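Local atomic coordinates of ubiquitin-like-conjugating enzyme ATG10 (Saccharomyces cerevisiae, PDB entry 4EBR), a protein that acts as an E2-like enzyme of autophagy, catalysing the conjugation of the ubiquitin-like protein ATG12 to ATG5. Residues W25-D30 and L42-T47; L62-Y68 and L81-E87. One frame throughout, in Å; residues are numbered along the deposited sequence.

Contact 1: W25-D30 and L42-T47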
loop_
_atom_site.group_PDB
_atom_site.type_symbol
_atom_site.label_atom_id
_atom_site.label_comp_id
_atom_site.label_asym_id
_atom_site.label_seq_id
_atom_site.Cartn_x
_atom_site.Cartn_y
_atom_site.Cartn_z
ATOM N N TRP A 25 -26.511 -5.101 -10.452
ATOM C CA TRP A 25 -26.210 -3.712 -10.175
ATOM C C TRP A 25 -26.246 -2.968 -11.501
ATOM O O TRP A 25 -25.627 -3.401 -12.474
ATOM C CB TRP A 25 -24.836 -3.628 -9.545
ATOM C CG TRP A 25 -24.439 -2.271 -9.136
ATOM C CD1 TRP A 25 -25.252 -1.187 -8.988
ATOM C CD2 TRP A 25 -23.112 -1.832 -8.824
ATOM N NE1 TRP A 25 -24.506 -0.098 -8.594
ATOM C CE2 TRP A 25 -23.191 -0.468 -8.490
ATOM C CE3 TRP A 25 -21.867 -2.464 -8.787
ATOM C CZ2 TRP A 25 -22.072 0.280 -8.131
ATOM C CZ3 TRP A 25 -20.760 -1.724 -8.428
ATOM C CH2 TRP A 25 -20.869 -0.366 -8.102
ATOM N N ALA A 26 -26.990 -1.867 -11.552
ATOM C CA ALA A 26 -27.245 -1.166 -12.819
ATOM C C ALA A 26 -25.966 -0.673 -13.479
ATOM O O ALA A 26 -25.789 -0.821 -14.692
ATOM C CB ALA A 26 -28.204 -0.003 -12.604
ATOM N N LEU A 27 -25.083 -0.101 -12.660
ATOM C CA LEU A 27 -23.828 0.495 -13.113
ATOM C C LEU A 27 -22.844 -0.508 -13.698
ATOM O O LEU A 27 -21.844 -0.116 -14.296
ATOM C CB LEU A 27 -23.130 1.189 -11.944
ATOM C CG LEU A 27 -23.381 2.650 -11.587
ATOM C CD1 LEU A 27 -22.341 3.066 -10.565
ATOM C CD2 LEU A 27 -23.317 3.564 -12.806
ATOM N N CYS A 28 -23.099 -1.796 -13.505
ATOM C CA CYS A 28 -22.076 -2.796 -13.782
ATOM C C CYS A 28 -22.174 -3.436 -15.158
ATOM O O CYS A 28 -23.090 -4.209 -15.419
ATOM C CB CYS A 28 -22.097 -3.883 -12.713
ATOM S SG CYS A 28 -20.693 -5.003 -12.822
ATOM N N GLN A 29 -21.209 -3.124 -16.020
ATOM C CA GLN A 29 -21.109 -3.754 -17.329
ATOM C C GLN A 29 -20.781 -5.235 -17.208
ATOM O O GLN A 29 -21.513 -6.068 -17.734
ATOM C CB GLN A 29 -20.051 -3.066 -18.190
ATOM C CG GLN A 29 -20.596 -2.021 -19.146
ATOM C CD GLN A 29 -19.528 -1.527 -20.117
ATOM O OE1 GLN A 29 -18.370 -1.955 -20.053
ATOM N NE2 GLN A 29 -19.913 -0.627 -21.023
ATOM N N ASP A 30 -19.685 -5.569 -16.526
ATOM C CA ASP A 30 -19.300 -6.977 -16.379
ATOM C C ASP A 30 -18.513 -7.332 -15.108
ATOM O O ASP A 30 -17.851 -6.488 -14.508
ATOM C CB ASP A 30 -18.585 -7.498 -17.636
ATOM C CG ASP A 30 -17.287 -6.778 -17.917
ATOM O OD1 ASP A 30 -16.351 -6.895 -17.091
ATOM O OD2 ASP A 30 -17.189 -6.111 -18.974
ATOM N N LEU A 42 -14.606 -5.640 -11.619
ATOM C CA LEU A 42 -15.852 -4.992 -11.957
ATOM C C LEU A 42 -15.588 -3.931 -13.003
ATOM O O LEU A 42 -14.793 -3.008 -12.790
ATOM C CB LEU A 42 -16.490 -4.367 -10.711
ATOM C CG LEU A 42 -16.980 -5.411 -9.705
ATOM C CD1 LEU A 42 -17.752 -4.792 -8.553
ATOM C CD2 LEU A 42 -17.841 -6.432 -10.411
ATOM N N ARG A 43 -16.236 -4.064 -14.149
ATOM C CA ARG A 43 -16.205 -2.987 -15.121
ATOM C C ARG A 43 -17.525 -2.268 -15.017
ATOM O O ARG A 43 -18.577 -2.900 -14.970
ATOM C CB ARG A 43 -15.967 -3.509 -16.537
ATOM C CG ARG A 43 -14.605 -4.143 -16.719
ATOM C CD ARG A 43 -14.218 -4.236 -18.178
ATOM N NE ARG A 43 -12.854 -4.733 -18.347
ATOM C CZ ARG A 43 -12.523 -6.025 -18.419
ATOM N NH1 ARG A 43 -13.460 -6.978 -18.336
ATOM N NH2 ARG A 43 -11.247 -6.366 -18.577
ATOM N N LEU A 44 -17.470 -0.947 -14.957
ATOM C CA LEU A 44 -18.682 -0.172 -14.771
ATOM C C LEU A 44 -19.143 0.502 -16.047
ATOM O O LEU A 44 -18.346 0.832 -16.917
ATOM C CB LEU A 44 -18.499 0.869 -13.681
ATOM C CG LEU A 44 -18.260 0.286 -12.293
ATOM C CD1 LEU A 44 -18.261 1.404 -11.273
ATOM C CD2 LEU A 44 -19.297 -0.769 -11.944
ATOM N N ILE A 45 -20.453 0.719 -16.128
ATOM C CA ILE A 45 -21.081 1.358 -17.277
ATOM C C ILE A 45 -20.623 2.803 -17.431
ATOM O O ILE A 45 -20.393 3.506 -16.446
ATOM C CB ILE A 45 -22.617 1.327 -17.169
ATOM C CG1 ILE A 45 -23.080 2.085 -15.922
ATOM C CG2 ILE A 45 -23.120 -0.108 -17.144
ATOM C CD1 ILE A 45 -24.578 2.289 -15.852
ATOM N N PRO A 46 -20.486 3.233 -18.679
ATOM C CA PRO A 46 -19.967 4.569 -19.001
ATOM C C PRO A 46 -20.584 5.652 -18.112
ATOM O O PRO A 46 -21.795 5.674 -17.913
ATOM C CB PRO A 46 -20.373 4.754 -20.471
ATOM C CG PRO A 46 -20.321 3.382 -21.024
ATOM C CD PRO A 46 -20.845 2.487 -19.902
ATOM N N THR A 47 -19.750 6.489 -17.517
ATOM C CA THR A 47 -20.278 7.544 -16.677
ATOM C C THR A 47 -19.376 8.758 -16.671
ATOM O O THR A 47 -18.164 8.650 -16.856
ATOM C CB THR A 47 -20.477 7.063 -15.228
ATOM O OG1 THR A 47 -19.247 6.527 -14.725
ATOM C CG2 THR A 47 -21.555 5.992 -15.165
#
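Two successive backbone N atoms, of Gln29 and Asp30, converge on the carbonyl of Arg43: Asp30 N reaches Arg43 O at 3.3 Å, while the bond from Gln29 N is bent to 124° at N-H...O and weak. This is a classic beta bulge in the antiparallel hairpin of strands 28-33 and 40-44, which follows the N-terminal helix in the E2-like fold. Arg43 N answers with a straight bond to Asp30 O at 2.9 Å, which closes the bulge pair. Before it, the type I turn from Trp25 to Cys28 brings Leu27 O to the backbone N of Ile45.

The two sides of the hairpin differ. On the inner side, Leu44 CD2 reaches CZ3 of the Trp25 indole at 3.9 Å and also touches Cys28 CA, while Leu42 CD1 comes to the ring edge. With CG set opposite the backbone N (chi1 -176°), the indole of Trp25 swings over toward Leu44, and helix 152-164 packs on it; its NE1 bonds to Gly165 O. The side chains of Leu27 and Ile45 cross at about a right angle, CD2 of the leucine meeting CG1 of the isoleucine, with Thr47 CG2 also within touch. On the outer side, Gln29 lays its CG against Ile45 CG2 and its NE2 beside Pro46 CD. Asp30 makes a salt bridge: OD1 takes Arg43 NH1 at 3.1 Å, on the syn side but 31° out of the carboxylate plane.

Contact 2: L62-Y68 and L81-E87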
loop_
_atom_site.group_PDB
_atom_site.type_symbol
_atom_site.label_atom_id
_atom_site.label_comp_id
_atom_site.label_asym_id
_atom_site.label_seq_id
_atom_site.Cartn_x
_atom_site.Cartn_y
_atom_site.Cartn_z
ATOM N N LEU A 62 -16.982 10.146 -22.181
ATOM C CA LEU A 62 -17.414 9.466 -20.962
ATOM C C LEU A 62 -16.255 8.766 -20.248
ATOM O O LEU A 62 -15.179 8.587 -20.810
ATOM C CB LEU A 62 -18.522 8.451 -21.291
ATOM C CG LEU A 62 -19.835 9.043 -21.823
ATOM C CD1 LEU A 62 -20.864 7.948 -21.998
ATOM C CD2 LEU A 62 -20.383 10.146 -20.909
ATOM N N ASN A 63 -16.454 8.385 -18.998
ATOM C CA ASN A 63 -15.433 7.586 -18.355
ATOM C C ASN A 63 -15.754 6.087 -18.423
ATOM O O ASN A 63 -16.849 5.697 -18.833
ATOM C CB ASN A 63 -15.268 8.036 -16.897
ATOM C CG ASN A 63 -14.711 9.444 -16.781
ATOM O OD1 ASN A 63 -14.007 9.923 -17.672
ATOM N ND2 ASN A 63 -15.020 10.114 -15.678
ATOM N N HIS A 64 -14.800 5.249 -18.018
ATOM C CA HIS A 64 -15.078 3.845 -17.726
ATOM C C HIS A 64 -14.230 3.489 -16.536
ATOM O O HIS A 64 -13.018 3.668 -16.562
ATOM C CB HIS A 64 -14.767 2.947 -18.912
ATOM C CG HIS A 64 -15.378 3.431 -20.183
ATOM N ND1 HIS A 64 -14.894 4.528 -20.869
ATOM C CD2 HIS A 64 -16.463 3.008 -20.871
ATOM C CE1 HIS A 64 -15.640 4.741 -21.936
ATOM N NE2 HIS A 64 -16.597 3.832 -21.963
ATOM N N ILE A 65 -14.878 2.983 -15.494
ATOM C CA ILE A 65 -14.225 2.751 -14.222
ATOM C C ILE A 65 -14.015 1.266 -14.078
ATOM O O ILE A 65 -14.897 0.474 -14.420
ATOM C CB ILE A 65 -15.097 3.300 -13.053
ATOM C CG1 ILE A 65 -15.194 4.819 -13.161
ATOM C CG2 ILE A 65 -14.526 2.952 -11.706
ATOM C CD1 ILE A 65 -16.040 5.460 -12.104
ATOM N N GLU A 66 -12.846 0.879 -13.594
ATOM C CA GLU A 66 -12.608 -0.516 -13.336
ATOM C C GLU A 66 -12.241 -0.710 -11.879
ATOM O O GLU A 66 -11.396 0.015 -11.351
ATOM C CB GLU A 66 -11.515 -1.053 -14.264
ATOM C CG GLU A 66 -11.887 -0.916 -15.729
ATOM C CD GLU A 66 -10.909 -1.592 -16.693
ATOM O OE1 GLU A 66 -11.344 -1.957 -17.818
ATOM O OE2 GLU A 66 -9.714 -1.748 -16.344
ATOM N N LEU A 67 -12.881 -1.676 -11.225
ATOM C CA LEU A 67 -12.566 -1.978 -9.833
ATOM C C LEU A 67 -12.042 -3.387 -9.715
ATOM O O LEU A 67 -12.714 -4.331 -10.142
ATOM C CB LEU A 67 -13.808 -1.881 -8.961
ATOM C CG LEU A 67 -14.636 -0.605 -9.005
ATOM C CD1 LEU A 67 -15.717 -0.727 -7.944
ATOM C CD2 LEU A 67 -13.774 0.613 -8.764
ATOM N N TYR A 68 -10.853 -3.542 -9.137
ATOM C CA TYR A 68 -10.362 -4.878 -8.853
ATOM C C TYR A 68 -10.370 -5.106 -7.340
ATOM O O TYR A 68 -9.658 -4.426 -6.598
ATOM C CB TYR A 68 -8.969 -5.064 -9.443
ATOM C CG TYR A 68 -8.501 -6.503 -9.544
ATOM C CD1 TYR A 68 -9.402 -7.554 -9.644
ATOM C CD2 TYR A 68 -7.157 -6.808 -9.543
ATOM C CE1 TYR A 68 -8.963 -8.871 -9.737
ATOM C CE2 TYR A 68 -6.712 -8.115 -9.641
ATOM C CZ TYR A 68 -7.615 -9.138 -9.734
ATOM O OH TYR A 68 -7.150 -10.429 -9.833
ATOM N N LEU A 81 -8.694 -1.975 -5.794
ATOM C CA LEU A 81 -7.798 -1.419 -6.799
ATOM C C LEU A 81 -8.628 -0.722 -7.859
ATOM O O LEU A 81 -9.660 -1.230 -8.332
ATOM C CB LEU A 81 -6.906 -2.508 -7.402
ATOM C CG LEU A 81 -5.945 -3.154 -6.396
ATOM C CD1 LEU A 81 -4.860 -3.903 -7.116
ATOM C CD2 LEU A 81 -5.326 -2.121 -5.479
ATOM N N LEU A 82 -8.190 0.460 -8.230
ATOM C CA LEU A 82 -9.045 1.304 -9.030
ATOM C C LEU A 82 -8.296 1.940 -10.205
ATOM O O LEU A 82 -7.192 2.473 -10.047
ATOM C CB LEU A 82 -9.684 2.332 -8.103
ATOM C CG LEU A 82 -10.179 3.690 -8.548
ATOM C CD1 LEU A 82 -11.103 3.544 -9.722
ATOM C CD2 LEU A 82 -10.916 4.282 -7.371
ATOM N N ARG A 83 -8.889 1.838 -11.392
ATOM C CA ARG A 83 -8.467 2.685 -12.506
ATOM C C ARG A 83 -9.622 3.155 -13.398
ATOM O O ARG A 83 -10.758 2.654 -13.315
ATOM C CB ARG A 83 -7.369 2.036 -13.319
ATOM C CG ARG A 83 -7.813 0.838 -14.038
ATOM C CD ARG A 83 -6.645 0.222 -14.726
ATOM N NE ARG A 83 -7.105 -0.832 -15.607
ATOM C CZ ARG A 83 -6.403 -1.315 -16.614
ATOM N NH1 ARG A 83 -5.182 -0.824 -16.873
ATOM N NH2 ARG A 83 -6.932 -2.282 -17.350
ATOM N N ILE A 84 -9.344 4.179 -14.198
ATOM C CA ILE A 84 -10.406 4.867 -14.917
ATOM C C ILE A 84 -9.987 5.260 -16.312
ATOM O O ILE A 84 -8.969 5.929 -16.483
ATOM C CB ILE A 84 -10.847 6.147 -14.177
ATOM C CG1 ILE A 84 -11.502 5.796 -12.845
ATOM C CG2 ILE A 84 -11.799 6.949 -15.050
ATOM C CD1 ILE A 84 -11.947 7.006 -12.024
ATOM N N TRP A 85 -10.786 4.868 -17.300
ATOM C CA TRP A 85 -10.573 5.273 -18.693
ATOM C C TRP A 85 -11.315 6.570 -18.979
ATOM O O TRP A 85 -12.535 6.634 -18.848
ATOM C CB TRP A 85 -11.085 4.196 -19.643
ATOM C CG TRP A 85 -10.424 2.857 -19.472
ATOM C CD1 TRP A 85 -10.955 1.759 -18.881
ATOM C CD2 TRP A 85 -9.114 2.478 -19.904
ATOM N NE1 TRP A 85 -10.060 0.716 -18.913
ATOM C CE2 TRP A 85 -8.922 1.135 -19.539
ATOM C CE3 TRP A 85 -8.083 3.146 -20.563
ATOM C CZ2 TRP A 85 -7.750 0.449 -19.806
ATOM C CZ3 TRP A 85 -6.928 2.463 -20.835
ATOM C CH2 TRP A 85 -6.763 1.130 -20.453
ATOM N N GLU A 86 -10.594 7.619 -19.341
ATOM C CA GLU A 86 -11.282 8.846 -19.698
ATOM C C GLU A 86 -11.098 9.151 -21.157
ATOM O O GLU A 86 -10.026 8.948 -21.709
ATOM C CB GLU A 86 -10.826 10.033 -18.848
ATOM C CG GLU A 86 -9.410 10.514 -19.063
ATOM C CD GLU A 86 -9.116 11.764 -18.231
ATOM O OE1 GLU A 86 -9.504 12.887 -18.658
ATOM O OE2 GLU A 86 -8.506 11.623 -17.143
ATOM N N GLU A 87 -12.155 9.611 -21.804
ATOM C CA GLU A 87 -12.015 10.031 -23.183
ATOM C C GLU A 87 -11.716 11.508 -23.163
ATOM O O GLU A 87 -12.387 12.267 -22.492
ATOM C CB GLU A 87 -13.278 9.712 -23.977
ATOM C CG GLU A 87 -13.579 8.214 -24.008
ATOM C CD GLU A 87 -15.066 7.894 -24.140
ATOM O OE1 GLU A 87 -15.393 6.693 -24.283
ATOM O OE2 GLU A 87 -15.903 8.833 -24.093
#
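Glu66 reaches out alongside Arg83 of the partner strand. Its CB rests near Arg83 O at 3.9 Å. CG, set anti to the carbonyl carbon (chi1 -60°), passes Trp85 NE1 at 4.0 Å, and the extended chain then delivers the carboxylate to two donor side chains, Arg83 and Trp85. OE2 takes Arg83 NE at 2.9 Å, nearly along its C-O axis, and a weak second bond from NH2. OE1 lies in the plane of the Trp85 ring and receives NE1 at 3.2 Å from above the carboxylate plane; Arg43 NE makes a salt bridge to this same oxygen. CZ2 of Trp85 lies over one face of the Arg83 guanidinium, toward its rim. All this sits on one face of an antiparallel hairpin, strands 63-72 and 77-90, in the central sheet of the E2-like fold. A glutamine in place of Glu66 would probably leave Arg83 without this carboxylate partner and Arg43 with one acidic partner fewer, Asp30 remaining. On the other face Ile65 CG1 packs alongside Ile84 CG1 at 3.8 Å, and Leu82 CD1 touches both Ile65 CG2 and Leu67 CD2. Just before strand 63-72 begins, Leu62 N gives a nearly straight bond (177°) to Glu87 OE2.

In the fold
Contacts 1 and 2 are successive hairpins of one antiparallel sheet, joined where strand 40-44 pairs with strand 63-72: Leu42 N probably bonds to Leu67 O (2.7 Å) and Thr47 O to Asn63 N (2.8 Å). Contact 2 lies slightly nearer the centre of the chain and half its residues are buried; contact 1 has fewer buried and more exposed ones. Contact 1 is irregular, its apolar side turned to helix 152-164 and its polar side carrying the Asp30-Arg43 ion pair. Contact 2 runs in unbroken register, one face mostly aliphatic, with Asn63 and Glu86 at one end, the other mixing charges and aromatic rings. Both lie away from Cys135, the active-site cysteine that carries the glycyl thioester intermediate.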